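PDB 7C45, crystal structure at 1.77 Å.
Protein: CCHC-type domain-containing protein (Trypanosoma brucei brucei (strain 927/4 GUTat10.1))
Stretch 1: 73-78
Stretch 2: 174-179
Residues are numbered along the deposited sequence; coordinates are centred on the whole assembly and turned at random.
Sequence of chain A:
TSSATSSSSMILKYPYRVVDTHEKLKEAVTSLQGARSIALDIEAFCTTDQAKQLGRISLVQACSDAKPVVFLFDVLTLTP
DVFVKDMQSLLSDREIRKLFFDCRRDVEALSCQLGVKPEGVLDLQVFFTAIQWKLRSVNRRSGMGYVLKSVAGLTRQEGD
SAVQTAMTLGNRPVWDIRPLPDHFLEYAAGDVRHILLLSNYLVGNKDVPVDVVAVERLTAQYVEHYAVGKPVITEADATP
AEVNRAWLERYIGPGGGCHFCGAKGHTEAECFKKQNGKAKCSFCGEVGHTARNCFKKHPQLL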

# COMPACT_ATOMS: atom_id res chain seq x y z
N PHE A 73 10.12 -12.61 5.11
CA PHE A 73 10.60 -13.78 4.39
C PHE A 73 11.91 -13.42 3.72
O PHE A 73 11.94 -12.56 2.84
CB PHE A 73 9.58 -14.25 3.36
CG PHE A 73 8.36 -14.85 3.96
CD1 PHE A 73 8.37 -16.17 4.41
CD2 PHE A 73 7.19 -14.12 4.07
CE1 PHE A 73 7.25 -16.74 4.95
CE2 PHE A 73 6.04 -14.70 4.61
CZ PHE A 73 6.07 -16.01 5.04
N ASP A 74 13.00 -14.08 4.13
CA ASP A 74 14.30 -13.83 3.52
C ASP A 74 14.39 -14.71 2.28
O ASP A 74 14.94 -15.82 2.29
CB ASP A 74 15.42 -14.09 4.52
CG ASP A 74 16.78 -13.73 3.97
OD1 ASP A 74 16.89 -13.51 2.75
OD2 ASP A 74 17.75 -13.68 4.74
N VAL A 75 13.82 -14.21 1.18
CA VAL A 75 13.82 -14.96 -0.07
C VAL A 75 15.25 -15.14 -0.60
O VAL A 75 15.59 -16.18 -1.17
CB VAL A 75 12.89 -14.25 -1.09
CG1 VAL A 75 12.94 -14.92 -2.47
CG2 VAL A 75 11.47 -14.25 -0.58
N LEU A 76 16.11 -14.14 -0.41
CA LEU A 76 17.50 -14.27 -0.87
C LEU A 76 18.18 -15.46 -0.21
O LEU A 76 18.83 -16.27 -0.88
CB LEU A 76 18.28 -12.98 -0.57
CG LEU A 76 19.73 -12.88 -1.03
CD1 LEU A 76 19.78 -12.91 -2.55
CD2 LEU A 76 20.41 -11.64 -0.44
N THR A 77 17.94 -15.64 1.10
CA THR A 77 18.58 -16.75 1.80
C THR A 77 17.87 -18.07 1.53
O THR A 77 18.51 -19.08 1.24
CB THR A 77 18.64 -16.44 3.30
OG1 THR A 77 19.47 -15.30 3.53
CG2 THR A 77 19.21 -17.63 4.04
N LEU A 78 16.53 -18.09 1.62
CA LEU A 78 15.77 -19.31 1.38
C LEU A 78 15.96 -19.84 -0.04
O LEU A 78 15.93 -21.06 -0.26
CB LEU A 78 14.28 -19.05 1.62
CG LEU A 78 13.86 -18.74 3.05
CD1 LEU A 78 12.42 -18.24 3.05
CD2 LEU A 78 14.01 -19.98 3.93
N VAL A 174 21.61 -2.22 -1.49
CA VAL A 174 21.04 -1.95 -0.17
C VAL A 174 20.63 -3.26 0.50
O VAL A 174 21.18 -3.62 1.54
CB VAL A 174 19.84 -0.98 -0.22
CG1 VAL A 174 19.27 -0.76 1.18
CG2 VAL A 174 20.24 0.34 -0.85
N TRP A 175 19.67 -3.96 -0.10
CA TRP A 175 19.01 -5.10 0.53
C TRP A 175 19.74 -6.42 0.29
O TRP A 175 19.18 -7.49 0.59
CB TRP A 175 17.56 -5.19 0.03
CG TRP A 175 16.74 -4.04 0.52
CD1 TRP A 175 16.40 -2.92 -0.18
CD2 TRP A 175 16.19 -3.88 1.83
NE1 TRP A 175 15.66 -2.07 0.60
CE2 TRP A 175 15.52 -2.63 1.85
CE3 TRP A 175 16.20 -4.66 2.99
CZ2 TRP A 175 14.86 -2.16 2.97
CZ3 TRP A 175 15.56 -4.19 4.12
CH2 TRP A 175 14.89 -2.95 4.10
N ASP A 176 20.97 -6.37 -0.20
CA ASP A 176 21.75 -7.57 -0.41
C ASP A 176 22.53 -8.02 0.82
O ASP A 176 22.95 -9.18 0.89
CB ASP A 176 22.73 -7.38 -1.56
CG ASP A 176 23.69 -6.20 -1.34
OD1 ASP A 176 23.29 -5.16 -0.78
OD2 ASP A 176 24.85 -6.34 -1.76
N ILE A 177 22.76 -7.13 1.78
CA ILE A 177 23.66 -7.46 2.88
C ILE A 177 23.00 -8.47 3.80
O ILE A 177 21.79 -8.42 4.05
CB ILE A 177 24.07 -6.20 3.66
CG1 ILE A 177 22.84 -5.46 4.19
CG2 ILE A 177 24.93 -5.27 2.82
CD1 ILE A 177 23.19 -4.37 5.17
N ARG A 178 23.80 -9.42 4.28
CA ARG A 178 23.34 -10.39 5.27
C ARG A 178 24.41 -10.55 6.34
O ARG A 178 25.60 -10.61 6.05
CB ARG A 178 23.04 -11.75 4.63
CG ARG A 178 21.80 -11.78 3.75
CD ARG A 178 20.55 -11.38 4.54
NE ARG A 178 19.34 -11.51 3.73
CZ ARG A 178 18.93 -10.61 2.84
NH1 ARG A 178 19.63 -9.50 2.64
NH2 ARG A 178 17.82 -10.81 2.16
N PRO A 179 24.00 -10.58 7.60
CA PRO A 179 22.65 -10.39 8.10
C PRO A 179 22.19 -8.96 7.88
O PRO A 179 23.01 -8.06 7.84
CB PRO A 179 22.78 -10.67 9.60
CG PRO A 179 24.21 -10.32 9.90
CD PRO A 179 24.98 -10.73 8.69

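Phe73 lies in the strand that leads into this contact, but its side chain stays out of reach of the second stretch and takes no part. The contact begins at Asp74, which sits at the N-cap of the following helix. Its CA-to-CB bond points toward stretch 2, and its carboxylate meets the guanidinium of Arg178 in a two-pronged salt bridge: Arg178 NE donates to Asp74 OD2 at 2.9 Å, and Arg178 NH2 to Asp74 OD1, also at 2.9 Å. The acid lies at the edge of the guanidinium, near its plane, where the N-H bonds point, so both hydrogen bonds are close to straight (159°). The same carboxylate caps the helix, since Asp74 OD1 accepts from Thr77 N at 2.9 Å. A short, charged acceptor suits this buried position because it can serve the backbone and the arginine together.

The CA-to-CB bond of Val75 runs sideways, and the residue makes no contact with stretch 2; that of Leu76 points toward it, and Leu76 supplies the apolar part of the interface. Its CD2 lies over one face of the guanidinium, a surface that offers no N-H bonds and can accept a hydrocarbon neighbour, while Leu76 CB comes within 3.5 Å of Arg178 NH2. Leu76 CD2 also packs 3.8 Å from Asp176 O, touching the turn through its backbone; the Asp176 CA-to-CB bond points away.

Thr77 suits its place by bonding back to the cap: Thr77 OG1 donates to Asp74 OD2 at 2.7 Å. Thr77 OG1 is 3.8 Å from Arg178 NE, a neighbour rather than a bonded partner. Leu78 is out of reach, but Leu78 N bonds to Asp74 O at 2.9 Å, closing the first turn of the helix.

Arg178 is held from its own side too: Arg178 NH1 donates to Trp175 O at 2.9 Å and to Ile177 O at 2.8 Å, tying the guanidinium to the turn.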